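Local atomic coordinates of hemerythrin HHE cation binding domain protein (Mycobacterium kansasii, PDB entry 6TYJ), a protein that binds metal ions, zinc or iron, in a hemerythrin-like four-helix bundle, its physiological role being not firmly established. Residues H80-L90 with E103-H114. Sequence-based numbering, arbitrary orientation.
Sequences HRQVIDQLSVL and EWNSFKTVLEAH. With ZN (zinc ion), chain D; ZN (zinc ion), chain B.
F107 and V83 interlock knobs-into-holes where segments 80-90 and 103-114, on the consecutive helices 70-91 and 100-121, run antiparallel (166°), axes 9.2 Å apart at closest approach. V83 fits among F107, V110, L111 and H114; in return the F107 ring sits among V83, Q86, L87 and L90. A chi1 of 176°, with CG opposite the backbone N, swings the F107 ring alongside L87: L87 CD1 sits over one face, F107 CE1 is 3.6 Å from L87 CB, and V83 O meets the ring edge in plane. L90 CD2 comes at the same ring obliquely, 3.8 Å from F107 CD2, and approaches the W104 indole edge. Toward the outer side one water accepts from Q86 NE2 at 2.8 Å and donates to E103 OE1 and E103 O, while a second links Q86 NE2 to E103 OE1. At the other end the H80 and H114 rings meet obliquely, H80 NE2 3.8 Å from H114 CE1. H114 NE2 binds one zinc with H20, H54, E58 and E118; H80 ND1 binds a second with D59 and two waters, and H80 NE2 a third, shared with E58. Such converging histidines and carboxylates are the signature of the hemerythrin four-helix-bundle metal site.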
ATOM      1  N   HIS A  80       5.855  -5.977   4.032  1.00 20.10           N
ATOM      2  CA  HIS A  80       4.485  -6.174   3.569  1.00 17.57           C
ATOM      3  C   HIS A  80       3.737  -7.116   4.497  1.00 20.65           C
ATOM      4  O   HIS A  80       2.578  -6.861   4.847  1.00 21.41           O
ATOM      5  CB  HIS A  80       4.476  -6.742   2.163  1.00 17.36           C
ATOM      6  CG  HIS A  80       4.713  -5.727   1.094  1.00 20.11           C
ATOM      7  ND1 HIS A  80       4.637  -6.055  -0.243  1.00 23.39           N
ATOM      8  CD2 HIS A  80       5.055  -4.419   1.141  1.00 23.23           C
ATOM      9  CE1 HIS A  80       4.896  -4.984  -0.972  1.00 23.49           C
ATOM     10  NE2 HIS A  80       5.156  -3.980  -0.160  1.00 23.14           N
ATOM     11  N   ARG A  81       4.381  -8.210   4.908  1.00 21.04           N
ATOM     12  CA  ARG A  81       3.746  -9.130   5.855  1.00 19.84           C
ATOM     13  C   ARG A  81       3.366  -8.420   7.139  1.00 23.86           C
ATOM     14  O   ARG A  81       2.343  -8.734   7.741  1.00 22.19           O
ATOM     15  CB  ARG A  81       4.671 -10.293   6.199  1.00 23.27           C
ATOM     16  CG  ARG A  81       5.000 -11.158   5.026  1.00 24.29           C
ATOM     17  CD  ARG A  81       5.533 -12.524   5.462  1.00 32.48           C
ATOM     18  NE  ARG A  81       6.020 -13.243   4.296  1.00 47.86           N
ATOM     19  CZ  ARG A  81       5.240 -13.969   3.504  1.00 60.36           C
ATOM     20  NH1 ARG A  81       5.755 -14.590   2.453  1.00 67.32           N
ATOM     21  NH2 ARG A  81       3.940 -14.073   3.772  1.00 60.96           N
ATOM     22  N   GLN A  82       4.227  -7.516   7.606  1.00 21.77           N
ATOM     23  CA  GLN A  82       3.938  -6.754   8.813  1.00 21.31           C
ATOM     24  C   GLN A  82       2.628  -5.995   8.661  1.00 21.77           C
ATOM     25  O   GLN A  82       1.779  -5.973   9.565  1.00 22.70           O
ATOM     26  CB  GLN A  82       5.071  -5.768   9.097  1.00 26.04           C
ATOM     27  CG  GLN A  82       6.375  -6.394   9.637  1.00 27.71           C
ATOM     28  CD  GLN A  82       6.172  -6.960  11.035  1.00 29.30           C
ATOM     29  OE1 GLN A  82       5.437  -7.937  11.225  1.00 27.50           O
ATOM     30  NE2 GLN A  82       6.784  -6.313  12.048  1.00 32.54           N
ATOM     31  N   VAL A  83       2.470  -5.322   7.529  1.00 20.53           N
ATOM     32  CA  VAL A  83       1.257  -4.546   7.307  1.00 19.82           C
ATOM     33  C   VAL A  83       0.040  -5.464   7.208  1.00 18.93           C
ATOM     34  O   VAL A  83      -1.008  -5.191   7.813  1.00 22.78           O
ATOM     35  CB  VAL A  83       1.431  -3.664   6.060  1.00 20.21           C
ATOM     36  CG1 VAL A  83       0.132  -2.959   5.731  1.00 22.23           C
ATOM     37  CG2 VAL A  83       2.518  -2.649   6.307  1.00 23.75           C
ATOM     38  N   ILE A  84       0.150  -6.560   6.439  1.00 20.88           N
ATOM     39  CA  ILE A  84      -0.997  -7.456   6.260  1.00 21.53           C
ATOM     40  C   ILE A  84      -1.385  -8.119   7.582  1.00 24.61           C
ATOM     41  O   ILE A  84      -2.574  -8.241   7.906  1.00 26.64           O
ATOM     42  CB  ILE A  84      -0.693  -8.492   5.153  1.00 26.13           C
ATOM     43  CG1 ILE A  84      -0.555  -7.811   3.787  1.00 28.26           C
ATOM     44  CG2 ILE A  84      -1.790  -9.527   5.091  1.00 33.86           C
ATOM     45  CD1 ILE A  84       0.020  -8.736   2.714  1.00 35.55           C
ATOM     46  N   ASP A  85      -0.393  -8.525   8.383  1.00 26.03           N
ATOM     47  CA  ASP A  85      -0.676  -9.150   9.672  1.00 28.80           C
ATOM     48  C   ASP A  85      -1.374  -8.171  10.601  1.00 25.95           C
ATOM     49  O   ASP A  85      -2.276  -8.554  11.361  1.00 31.47           O
ATOM     50  CB  ASP A  85       0.612  -9.656  10.325  1.00 35.01           C
ATOM     51  CG  ASP A  85       0.994 -11.047   9.866  1.00 43.86           C
ATOM     52  OD1 ASP A  85       0.326 -11.578   8.951  1.00 46.18           O
ATOM     53  OD2 ASP A  85       1.962 -11.609  10.429  1.00 46.00           O
ATOM     54  N   GLN A  86      -0.953  -6.907  10.581  1.00 24.61           N
ATOM     55  CA  GLN A  86      -1.597  -5.934  11.459  1.00 23.43           C
ATOM     56  C   GLN A  86      -3.003  -5.621  10.975  1.00 24.79           C
ATOM     57  O   GLN A  86      -3.896  -5.364  11.782  1.00 25.74           O
ATOM     58  CB  GLN A  86      -0.766  -4.656  11.537  1.00 25.65           C
ATOM     59  CG  GLN A  86      -1.188  -3.690  12.631  1.00 26.90           C
ATOM     60  CD  GLN A  86      -0.924  -4.218  14.041  1.00 35.97           C
ATOM     61  OE1 GLN A  86       0.166  -4.723  14.345  1.00 32.47           O
ATOM     62  NE2 GLN A  86      -1.921  -4.103  14.906  1.00 34.00           N
ATOM     63  N   LEU A  87      -3.208  -5.602   9.657  1.00 22.64           N
ATOM     64  CA  LEU A  87      -4.549  -5.387   9.133  1.00 24.82           C
ATOM     65  C   LEU A  87      -5.488  -6.485   9.608  1.00 26.59           C
ATOM     66  O   LEU A  87      -6.649  -6.217   9.946  1.00 27.08           O
ATOM     67  CB  LEU A  87      -4.513  -5.323   7.599  1.00 22.54           C
ATOM     68  CG  LEU A  87      -5.895  -5.193   6.942  1.00 24.69           C
ATOM     69  CD1 LEU A  87      -6.639  -3.946   7.389  1.00 23.15           C
ATOM     70  CD2 LEU A  87      -5.748  -5.230   5.408  1.00 26.79           C
ATOM     71  N   SER A  88      -4.999  -7.732   9.661  1.00 26.76           N
ATOM     72  CA  SER A  88      -5.828  -8.825  10.173  1.00 28.73           C
ATOM     73  C   SER A  88      -6.242  -8.584  11.623  1.00 33.28           C
ATOM     74  O   SER A  88      -7.385  -8.864  12.009  1.00 32.70           O
ATOM     75  CB  SER A  88      -5.084 -10.156  10.045  1.00 35.37           C
ATOM     76  OG  SER A  88      -4.882 -10.449   8.676  1.00 42.97           O
ATOM     77  N   VAL A  89      -5.324  -8.086  12.447  1.00 31.31           N
ATOM     78  CA  VAL A  89      -5.682  -7.774  13.829  1.00 30.36           C
ATOM     79  C   VAL A  89      -6.707  -6.649  13.872  1.00 32.45           C
ATOM     80  O   VAL A  89      -7.665  -6.698  14.660  1.00 34.23           O
ATOM     81  CB  VAL A  89      -4.428  -7.425  14.646  1.00 35.08           C
ATOM     82  CG1 VAL A  89      -4.815  -7.074  16.085  1.00 43.93           C
ATOM     83  CG2 VAL A  89      -3.451  -8.591  14.629  1.00 39.97           C
ATOM     84  N   LEU A  90      -6.517  -5.620  13.041  1.00 31.61           N
ATOM     85  CA  LEU A  90      -7.430  -4.476  13.032  1.00 26.32           C
ATOM     86  C   LEU A  90      -8.850  -4.919  12.721  1.00 31.49           C
ATOM     87  O   LEU A  90      -9.806  -4.506  13.388  1.00 32.72           O
ATOM     88  CB  LEU A  90      -6.965  -3.437  12.001  1.00 24.63           C
ATOM     89  CG  LEU A  90      -7.926  -2.270  11.735  1.00 22.50           C
ATOM     90  CD1 LEU A  90      -8.179  -1.487  13.041  1.00 24.02           C
ATOM     91  CD2 LEU A  90      -7.334  -1.374  10.686  1.00 23.09           C
ATOM     92  N   GLU A 103      -6.546   0.046  18.008  1.00 27.94           N
ATOM     93  CA  GLU A 103      -6.143  -0.835  16.914  1.00 31.51           C
ATOM     94  C   GLU A 103      -5.890  -0.049  15.635  1.00 26.01           C
ATOM     95  O   GLU A 103      -4.935  -0.342  14.902  1.00 25.84           O
ATOM     96  CB  GLU A 103      -7.204  -1.910  16.680  1.00 31.09           C
ATOM     97  CG  GLU A 103      -7.413  -2.871  17.859  1.00 28.08           C
ATOM     98  CD  GLU A 103      -6.166  -3.674  18.220  1.00 41.66           C
ATOM     99  OE1 GLU A 103      -5.232  -3.787  17.392  1.00 37.31           O
ATOM    100  OE2 GLU A 103      -6.111  -4.191  19.352  1.00 43.92           O
ATOM    101  N   TRP A 104      -6.729   0.947  15.347  1.00 24.68           N
ATOM    102  CA  TRP A 104      -6.501   1.759  14.155  1.00 27.19           C
ATOM    103  C   TRP A 104      -5.146   2.455  14.233  1.00 27.42           C
ATOM    104  O   TRP A 104      -4.374   2.449  13.267  1.00 26.70           O
ATOM    105  CB  TRP A 104      -7.625   2.787  13.977  1.00 26.93           C
ATOM    106  CG  TRP A 104      -7.217   3.864  13.008  1.00 22.25           C
ATOM    107  CD1 TRP A 104      -6.904   5.149  13.297  1.00 24.96           C
ATOM    108  CD2 TRP A 104      -6.992   3.699  11.605  1.00 19.10           C
ATOM    109  NE1 TRP A 104      -6.526   5.821  12.151  1.00 26.52           N
ATOM    110  CE2 TRP A 104      -6.580   4.947  11.099  1.00 23.94           C
ATOM    111  CE3 TRP A 104      -7.132   2.621  10.721  1.00 24.49           C
ATOM    112  CZ2 TRP A 104      -6.288   5.155   9.756  1.00 20.56           C
ATOM    113  CZ3 TRP A 104      -6.832   2.822   9.377  1.00 25.10           C
ATOM    114  CH2 TRP A 104      -6.419   4.081   8.912  1.00 21.11           C
ATOM    115  N   ASN A 105      -4.819   3.022  15.392  1.00 27.25           N
ATOM    116  CA  ASN A 105      -3.537   3.714  15.522  1.00 26.70           C
ATOM    117  C   ASN A 105      -2.366   2.753  15.363  1.00 33.53           C
ATOM    118  O   ASN A 105      -1.355   3.103  14.749  1.00 30.36           O
ATOM    119  CB  ASN A 105      -3.464   4.444  16.862  1.00 33.69           C
ATOM    120  CG  ASN A 105      -4.312   5.691  16.875  1.00 34.41           C
ATOM    121  OD1 ASN A 105      -4.479   6.345  15.844  1.00 36.41           O
ATOM    122  ND2 ASN A 105      -4.846   6.044  18.045  1.00 32.55           N
ATOM    123  N   SER A 106      -2.482   1.542  15.918  1.00 26.74           N
ATOM    124  CA  SER A 106      -1.429   0.548  15.754  1.00 29.54           C
ATOM    125  C   SER A 106      -1.247   0.190  14.284  1.00 24.81           C
ATOM    126  O   SER A 106      -0.117   0.035  13.811  1.00 32.10           O
ATOM    127  CB  SER A 106      -1.744  -0.699  16.584  1.00 38.12           C
ATOM    128  OG  SER A 106      -1.652  -0.418  17.978  1.00 38.57           O
ATOM    129  N   PHE A 107      -2.344   0.058  13.550  1.00 30.20           N
ATOM    130  CA  PHE A 107      -2.237  -0.228  12.125  1.00 30.21           C
ATOM    131  C   PHE A 107      -1.634   0.949  11.365  1.00 26.34           C
ATOM    132  O   PHE A 107      -0.726   0.765  10.531  1.00 24.11           O
ATOM    133  CB  PHE A 107      -3.609  -0.579  11.555  1.00 26.85           C
ATOM    134  CG  PHE A 107      -3.592  -0.792  10.071  1.00 22.05           C
ATOM    135  CD1 PHE A 107      -3.001  -1.924   9.528  1.00 26.03           C
ATOM    136  CD2 PHE A 107      -4.148   0.154   9.219  1.00 25.54           C
ATOM    137  CE1 PHE A 107      -2.984  -2.125   8.174  1.00 25.94           C
ATOM    138  CE2 PHE A 107      -4.121  -0.029   7.849  1.00 27.20           C
ATOM    139  CZ  PHE A 107      -3.537  -1.169   7.319  1.00 28.61           C
ATOM    140  N   LYS A 108      -2.150   2.155  11.611  1.00 29.92           N
ATOM    141  CA  LYS A 108      -1.635   3.358  10.962  1.00 27.15           C
ATOM    142  C   LYS A 108      -0.123   3.478  11.143  1.00 30.10           C
ATOM    143  O   LYS A 108       0.604   3.796  10.191  1.00 32.66           O
ATOM    144  CB  LYS A 108      -2.365   4.588  11.500  1.00 31.72           C
ATOM    145  CG  LYS A 108      -2.056   5.854  10.740  1.00 33.59           C
ATOM    146  CD  LYS A 108      -2.963   7.006  11.145  1.00 40.02           C
ATOM    147  CE  LYS A 108      -2.563   7.567  12.490  1.00 51.51           C
ATOM    148  NZ  LYS A 108      -3.187   8.896  12.781  1.00 55.30           N
ATOM    149  N   THR A 109       0.376   3.148  12.336  1.00 28.61           N
ATOM    150  CA  THR A 109       1.806   3.251  12.607  1.00 27.04           C
ATOM    151  C   THR A 109       2.605   2.296  11.730  1.00 28.27           C
ATOM    152  O   THR A 109       3.655   2.665  11.187  1.00 32.55           O
ATOM    153  CB  THR A 109       2.071   2.984  14.090  1.00 29.57           C
ATOM    154  OG1 THR A 109       1.469   4.036  14.858  1.00 33.18           O
ATOM    155  CG2 THR A 109       3.573   2.938  14.387  1.00 36.45           C
ATOM    156  N   VAL A 110       2.135   1.056  11.607  1.00 26.84           N
ATOM    157  CA  VAL A 110       2.829   0.063  10.796  1.00 26.00           C
ATOM    158  C   VAL A 110       2.785   0.461   9.326  1.00 31.71           C
ATOM    159  O   VAL A 110       3.776   0.325   8.601  1.00 31.60           O
ATOM    160  CB  VAL A 110       2.196  -1.322  11.029  1.00 32.61           C
ATOM    161  CG1 VAL A 110       2.821  -2.357  10.136  1.00 31.51           C
ATOM    162  CG2 VAL A 110       2.333  -1.734  12.494  1.00 35.01           C
ATOM    163  N   LEU A 111       1.644   0.979   8.876  1.00 29.12           N
ATOM    164  CA  LEU A 111       1.514   1.374   7.478  1.00 33.35           C
ATOM    165  C   LEU A 111       2.459   2.522   7.149  1.00 29.76           C
ATOM    166  O   LEU A 111       3.186   2.485   6.143  1.00 32.16           O
ATOM    167  CB  LEU A 111       0.063   1.762   7.202  1.00 34.52           C
ATOM    168  CG  LEU A 111      -0.326   1.945   5.731  1.00 32.25           C
ATOM    169  CD1 LEU A 111       0.155   0.801   4.826  1.00 36.79           C
ATOM    170  CD2 LEU A 111      -1.822   2.092   5.681  1.00 37.08           C
ATOM    171  N   GLU A 112       2.458   3.547   7.996  1.00 31.07           N
ATOM    172  CA  GLU A 112       3.345   4.689   7.813  1.00 30.02           C
ATOM    173  C   GLU A 112       4.805   4.259   7.855  1.00 37.60           C
ATOM    174  O   GLU A 112       5.634   4.814   7.127  1.00 36.27           O
ATOM    175  CB  GLU A 112       3.049   5.748   8.883  1.00 38.02           C
ATOM    176  N   ALA A 113       5.131   3.258   8.677  1.00 30.71           N
ATOM    177  CA  ALA A 113       6.497   2.741   8.715  1.00 37.45           C
ATOM    178  C   ALA A 113       6.877   2.026   7.425  1.00 35.31           C
ATOM    179  O   ALA A 113       8.062   1.998   7.077  1.00 42.94           O
ATOM    180  CB  ALA A 113       6.683   1.798   9.907  1.00 35.17           C
ATOM    181  N   HIS A 114       5.914   1.403   6.731  1.00 32.74           N
ATOM    182  CA  HIS A 114       6.210   0.821   5.420  1.00 29.57           C
ATOM    183  C   HIS A 114       6.845   1.860   4.517  1.00 29.27           C
ATOM    184  O   HIS A 114       7.940   1.654   3.959  1.00 31.16           O
ATOM    185  CB  HIS A 114       4.937   0.286   4.747  1.00 37.64           C
ATOM    186  CG  HIS A 114       5.026   0.243   3.234  1.00 33.67           C
ATOM    187  ND1 HIS A 114       5.692  -0.750   2.553  1.00 33.85           N
ATOM    188  CD2 HIS A 114       4.553   1.094   2.286  1.00 34.42           C
ATOM    189  CE1 HIS A 114       5.637  -0.501   1.256  1.00 57.12           C
ATOM    190  NE2 HIS A 114       4.934   0.596   1.059  1.00 35.29           N
TER
HETATM  191 ZN    ZN D 302       4.130  -8.068  -0.919  0.58 16.41          ZN
HETATM  192 ZN    ZN B 300       5.214   1.515  -0.823  0.90 20.97          ZN
HETATM  193  O   HOH W   1      -4.548  -3.132  14.784  1.00 31.04           O
HETATM  194  O   HOH W   2      -2.769  -4.147  17.511  1.00 54.89           O
HETATM  195  O   HOH W   3       2.320  -8.473  -0.175  1.00 30.21           O
HETATM  196  O   HOH W   4       5.319  -9.428  -0.293  0.67 21.79           O